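Local coordinates for putative uncharacterized protein (Desulfitobacterium hafniense, PDB 4JGI) that binds methylcobalamin and probably serves as the corrinoid-carrying, methyl-shuttling subunit of an O-demethylase system, at residues E21-V26 / K40-G45; E119-G124 / V133-E138. All blocks are in the same frame, centred on the assembly; numbering follows the deposited sequence.

Interaction 1: residues E21-V26 / K40-G45; sequences EVVDKV and KAFQQG
F42 reaches across from helix 32-54 to meet V22 and V23 of helix 16-29, joining two members of the helical bundle that forms the N-terminal B12-binding module. The two helices follow one another in the chain, but here their backbones stand well apart, with the CA atoms of V23 and F42 10.5 Å from each other. A long, flat, apolar side chain suits such a separation, and F42 buries the most surface of the three. Its CG lies anti to the carbonyl carbon (chi1 -70°), which sends the ring out from its helix with the far end foremost. V22 comes from the opposite direction, obliquely to the ring: its CG1, lodged between the backbone N and the carbonyl carbon (chi1 67°), lies 3.8 Å from F42 CZ. Beta-branched valines suit this spot, since each offers methyls close to its own backbone and the phenylalanine supplies the length. The contact is wholly apolar. S7 of helix 4-12 touches both V22 and F42, while L70 and A73 of helix 60-77 pack on the phenylalanine, so the ring is buried among four helices. V23 completes the grip at the ring's edge, its CG2 lying near the ring plane, 3.7 Å from F42 CE2.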
loop_
_atom_site.group_PDB
_atom_site.type_symbol
_atom_site.label_atom_id
_atom_site.label_comp_id
_atom_site.label_asym_id
_atom_site.label_seq_id
_atom_site.Cartn_x
_atom_site.Cartn_y
_atom_site.Cartn_z
ATOM N N GLU A 21 -2.989 -21.015 12.073
ATOM C CA GLU A 21 -2.445 -22.404 12.174
ATOM C C GLU A 21 -1.040 -22.479 11.571
ATOM O O GLU A 21 -0.113 -22.991 12.214
ATOM C CB GLU A 21 -3.362 -23.384 11.466
ATOM C CG GLU A 21 -3.310 -24.794 11.952
ATOM C CD GLU A 21 -4.435 -25.632 11.380
ATOM O OE1 GLU A 21 -5.513 -25.070 11.004
ATOM O OE2 GLU A 21 -4.237 -26.862 11.304
ATOM N N VAL A 22 -0.849 -21.841 10.416
ATOM C CA VAL A 22 0.439 -21.894 9.782
ATOM C C VAL A 22 1.435 -20.974 10.429
ATOM O O VAL A 22 2.625 -21.309 10.573
ATOM C CB VAL A 22 0.374 -21.745 8.227
ATOM C CG1 VAL A 22 -0.073 -20.372 7.709
ATOM C CG2 VAL A 22 1.699 -22.077 7.581
ATOM N N VAL A 23 0.980 -19.816 10.905
ATOM C CA VAL A 23 1.882 -18.908 11.604
ATOM C C VAL A 23 2.429 -19.606 12.855
ATOM O O VAL A 23 3.599 -19.541 13.104
ATOM C CB VAL A 23 1.207 -17.574 11.970
ATOM C CG1 VAL A 23 2.048 -16.803 12.959
ATOM C CG2 VAL A 23 0.980 -16.780 10.699
ATOM N N ASP A 24 1.567 -20.321 13.551
ATOM C CA ASP A 24 2.028 -21.082 14.718
ATOM C C ASP A 24 3.063 -22.156 14.386
ATOM O O ASP A 24 4.023 -22.292 15.121
ATOM C CB ASP A 24 0.874 -21.740 15.424
ATOM C CG ASP A 24 -0.070 -20.745 16.066
ATOM O OD1 ASP A 24 0.249 -19.526 16.206
ATOM O OD2 ASP A 24 -1.180 -21.204 16.414
ATOM N N LYS A 25 2.846 -22.901 13.324
ATOM C CA LYS A 25 3.810 -23.908 12.870
ATOM C C LYS A 25 5.184 -23.307 12.521
ATOM O O LYS A 25 6.259 -23.849 12.892
ATOM C CB LYS A 25 3.243 -24.666 11.685
ATOM C CG LYS A 25 2.217 -25.719 12.110
ATOM C CD LYS A 25 1.560 -26.379 10.903
ATOM C CE LYS A 25 0.245 -27.078 11.247
ATOM N NZ LYS A 25 -0.707 -26.988 10.111
ATOM N N VAL A 26 5.157 -22.182 11.820
ATOM C CA VAL A 26 6.377 -21.482 11.478
ATOM C C VAL A 26 7.065 -20.931 12.715
ATOM O O VAL A 26 8.298 -21.030 12.853
ATOM C CB VAL A 26 6.093 -20.381 10.450
ATOM C CG1 VAL A 26 7.288 -19.454 10.290
ATOM C CG2 VAL A 26 5.697 -21.040 9.153
ATOM N N LYS A 40 6.059 -13.761 2.261
ATOM C CA LYS A 40 5.875 -13.593 0.824
ATOM C C LYS A 40 4.588 -14.247 0.308
ATOM O O LYS A 40 3.845 -13.693 -0.510
ATOM C CB LYS A 40 7.085 -14.148 0.049
ATOM C CG LYS A 40 7.073 -13.929 -1.451
ATOM C CD LYS A 40 7.957 -12.784 -2.027
ATOM C CE LYS A 40 7.799 -12.677 -3.571
ATOM N NZ LYS A 40 8.817 -11.933 -4.435
ATOM N N ALA A 41 4.271 -15.425 0.838
ATOM C CA ALA A 41 3.048 -16.064 0.463
ATOM C C ALA A 41 1.797 -15.264 0.875
ATOM O O ALA A 41 0.824 -15.175 0.131
ATOM C CB ALA A 41 2.982 -17.465 1.053
ATOM N N PHE A 42 1.814 -14.727 2.109
ATOM C CA PHE A 42 0.747 -13.857 2.505
ATOM C C PHE A 42 0.604 -12.604 1.656
ATOM O O PHE A 42 -0.530 -12.158 1.310
ATOM C CB PHE A 42 0.868 -13.531 3.999
ATOM C CG PHE A 42 0.588 -14.666 4.934
ATOM C CD1 PHE A 42 -0.275 -15.720 4.623
ATOM C CD2 PHE A 42 1.123 -14.591 6.242
ATOM C CE1 PHE A 42 -0.598 -16.732 5.572
ATOM C CE2 PHE A 42 0.792 -15.565 7.188
ATOM C CZ PHE A 42 -0.025 -16.642 6.835
ATOM N N GLN A 43 1.697 -12.060 1.234
ATOM C CA GLN A 43 1.683 -10.873 0.345
ATOM C C GLN A 43 1.036 -11.237 -1.021
ATOM O O GLN A 43 0.319 -10.465 -1.629
ATOM C CB GLN A 43 3.128 -10.307 0.239
ATOM C CG GLN A 43 3.580 -9.641 1.512
ATOM C CD GLN A 43 4.977 -9.073 1.534
ATOM O OE1 GLN A 43 5.396 -8.444 2.552
ATOM N NE2 GLN A 43 5.694 -9.290 0.483
ATOM N N GLN A 44 1.313 -12.431 -1.543
ATOM C CA GLN A 44 0.716 -12.884 -2.735
ATOM C C GLN A 44 -0.758 -13.048 -2.506
ATOM O O GLN A 44 -1.579 -12.725 -3.372
ATOM C CB GLN A 44 1.404 -14.164 -3.124
ATOM C CG GLN A 44 0.514 -15.215 -3.758
ATOM C CD GLN A 44 1.287 -16.500 -4.086
ATOM O OE1 GLN A 44 2.484 -16.621 -3.763
ATOM N NE2 GLN A 44 0.605 -17.464 -4.708
ATOM N N GLY A 45 -1.161 -13.550 -1.344
ATOM C CA GLY A 45 -2.576 -13.629 -1.059
ATOM C C GLY A 45 -3.347 -12.327 -0.959
ATOM O O GLY A 45 -4.533 -12.237 -1.298
#

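Interaction 2: residues E119-G124 / V133-E138; sequences EVFDLG and VDKVKE
D122 OD1 is gripped by two groups, the backbone N of G124 and the ammonium of K106, while its partner oxygen OD2 pairs with R110; both cations belong to helix 104-115. The bond from G124 N to D122 OD1 is 3.1 Å long with an N-H...O angle of 152°, and the N-H comes from above the carboxylate plane. This is an Asx turn, and glycine suits its last position because a side chain at these backbone angles would press on the carbonyl O of L123. With D122 pointing away from helix 129-139, its neighbours F121 and L123 turn toward it and meet K135. The lysine works here through its aliphatic chain: CG anti to the backbone N (chi1 -167°) and a bend at chi2 (67°) carry CG and CD across the leucine's CD2 methyl. L123 CD2 lies 3.9 Å from K135 CG, and L123 CD1 is 4.0 Å from K135 CB. Farther out, K135 CE comes obliquely to the F121 ring, 3.8 Å from its CD2, the two side chains crossing nearly at right angles. The chain thus carries NZ past the apolar pair to a long salt bridge with E138 OE1, 3.6 Å away on the same helix. Replacing K135 by an alanine is likely to strip most aliphatic cover from F121 and L123 and leave E138 without its distant ammonium. Strand 119-122, an outermost strand of the parallel sheet, bonds through its backbone to strand 91-96, whose V93 touches both L123 and K135; helix 104-115 packs on V120, and helix 129-139 reaches F121 and L123 through K135.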
loop_
_atom_site.group_PDB
_atom_site.type_symbol
_atom_site.label_atom_id
_atom_site.label_comp_id
_atom_site.label_asym_id
_atom_site.label_seq_id
_atom_site.Cartn_x
_atom_site.Cartn_y
_atom_site.Cartn_z
ATOM N N GLU A 119 7.671 1.768 5.450
ATOM C CA GLU A 119 7.610 2.872 6.427
ATOM C C GLU A 119 6.782 3.983 5.780
ATOM O O GLU A 119 7.149 4.478 4.686
ATOM C CB GLU A 119 8.974 3.381 6.757
ATOM C CG GLU A 119 8.923 4.566 7.717
ATOM C CD GLU A 119 10.285 4.983 8.264
ATOM O OE1 GLU A 119 11.295 4.760 7.562
ATOM O OE2 GLU A 119 10.307 5.616 9.375
ATOM N N VAL A 120 5.613 4.284 6.346
ATOM C CA VAL A 120 4.689 5.152 5.743
ATOM C C VAL A 120 4.659 6.455 6.571
ATOM O O VAL A 120 4.391 6.439 7.808
ATOM C CB VAL A 120 3.303 4.499 5.632
ATOM C CG1 VAL A 120 2.310 5.490 5.069
ATOM C CG2 VAL A 120 3.349 3.190 4.797
ATOM N N PHE A 121 4.909 7.555 5.900
ATOM C CA PHE A 121 4.775 8.905 6.463
ATOM C C PHE A 121 3.421 9.482 6.002
ATOM O O PHE A 121 3.285 9.981 4.870
ATOM C CB PHE A 121 5.909 9.792 6.069
ATOM C CG PHE A 121 7.259 9.253 6.428
ATOM C CD1 PHE A 121 7.940 8.364 5.626
ATOM C CD2 PHE A 121 7.864 9.648 7.647
ATOM C CE1 PHE A 121 9.169 7.845 5.978
ATOM C CE2 PHE A 121 9.099 9.113 8.027
ATOM C CZ PHE A 121 9.752 8.225 7.162
ATOM N N ASP A 122 2.412 9.304 6.866
ATOM C CA ASP A 122 1.087 9.791 6.601
ATOM C C ASP A 122 0.900 11.224 6.974
ATOM O O ASP A 122 1.001 11.566 8.179
ATOM C CB ASP A 122 0.075 8.865 7.282
ATOM C CG ASP A 122 -1.348 9.340 7.142
ATOM O OD1 ASP A 122 -1.680 9.998 6.134
ATOM O OD2 ASP A 122 -2.164 8.927 8.039
ATOM N N LEU A 123 0.723 12.082 5.972
ATOM C CA LEU A 123 0.623 13.497 6.195
ATOM C C LEU A 123 -0.832 13.949 6.481
ATOM O O LEU A 123 -1.106 15.103 6.785
ATOM C CB LEU A 123 1.184 14.302 5.022
ATOM C CG LEU A 123 2.677 14.019 4.754
ATOM C CD1 LEU A 123 3.126 14.803 3.571
ATOM C CD2 LEU A 123 3.498 14.568 5.898
ATOM N N GLY A 124 -1.783 13.045 6.351
ATOM C CA GLY A 124 -3.188 13.330 6.630
ATOM C C GLY A 124 -3.991 13.863 5.470
ATOM O O GLY A 124 -3.756 13.463 4.339
ATOM N N VAL A 133 6.019 18.390 -0.666
ATOM C CA VAL A 133 7.367 18.513 -1.197
ATOM C C VAL A 133 8.426 18.635 -0.105
ATOM O O VAL A 133 9.502 17.956 -0.157
ATOM C CB VAL A 133 7.450 19.672 -2.196
ATOM C CG1 VAL A 133 8.924 19.944 -2.607
ATOM C CG2 VAL A 133 6.574 19.438 -3.347
ATOM N N ASP A 134 8.170 19.412 0.950
ATOM C CA ASP A 134 9.092 19.480 2.075
ATOM C C ASP A 134 9.341 18.143 2.764
ATOM O O ASP A 134 10.487 17.766 3.100
ATOM C CB ASP A 134 8.701 20.601 3.046
ATOM C CG ASP A 134 8.966 22.050 2.411
ATOM O OD1 ASP A 134 9.621 22.187 1.329
ATOM O OD2 ASP A 134 8.493 23.069 2.942
ATOM N N LYS A 135 8.296 17.312 2.870
ATOM C CA LYS A 135 8.459 16.034 3.467
ATOM C C LYS A 135 9.323 15.083 2.591
ATOM O O LYS A 135 10.091 14.331 3.071
ATOM C CB LYS A 135 7.100 15.376 3.735
ATOM C CG LYS A 135 7.202 14.154 4.650
ATOM C CD LYS A 135 7.621 14.533 6.094
ATOM C CE LYS A 135 7.461 13.407 7.054
ATOM N NZ LYS A 135 7.782 13.988 8.410
ATOM N N VAL A 136 9.168 15.191 1.284
ATOM C CA VAL A 136 9.967 14.389 0.343
ATOM C C VAL A 136 11.431 14.801 0.461
ATOM O O VAL A 136 12.302 13.935 0.534
ATOM C CB VAL A 136 9.451 14.570 -1.074
ATOM C CG1 VAL A 136 10.410 13.988 -2.098
ATOM C CG2 VAL A 136 8.076 14.009 -1.278
ATOM N N LYS A 137 11.700 16.103 0.562
ATOM C CA LYS A 137 13.083 16.519 0.800
ATOM C C LYS A 137 13.680 15.977 2.087
ATOM O O LYS A 137 14.867 15.663 2.152
ATOM C CB LYS A 137 13.208 18.063 0.837
ATOM C CG LYS A 137 12.899 18.751 -0.452
ATOM C CD LYS A 137 12.914 20.250 -0.273
ATOM C CE LYS A 137 12.670 20.899 -1.622
ATOM N NZ LYS A 137 13.001 22.337 -1.688
ATOM N N GLU A 138 12.861 15.956 3.163
ATOM C CA GLU A 138 13.258 15.477 4.445
ATOM C C GLU A 138 13.585 14.016 4.513
ATOM O O GLU A 138 14.597 13.618 5.140
ATOM C CB GLU A 138 12.195 15.863 5.478
ATOM C CG GLU A 138 12.547 15.472 6.905
ATOM C CD GLU A 138 11.417 15.726 7.925
ATOM O OE1 GLU A 138 10.385 16.351 7.577
ATOM O OE2 GLU A 138 11.567 15.367 9.143
#

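Interaction 1 comes first along the chain, and interaction 2 opens only after it has closed. Their centres lie 31 Å apart, on opposite sides of the chain's centre, and the nearest atoms are about 11 Å from each other. They share no helix or strand: interaction 1 is a buried helix-helix contact in the all-helical N-terminal module, interaction 2 a surface contact between an outer strand and a helix in the Rossmann-like C-terminal module. H102, the axial ligand of cobalt, lies in that C-terminal module. Residues 21-26 and 40-45 lie away from the cobalamin-binding residues, whereas the side chain of L123 in interaction 2 is about 12 Å from the bound methylcobalamin. Neither contact bridges the two modules.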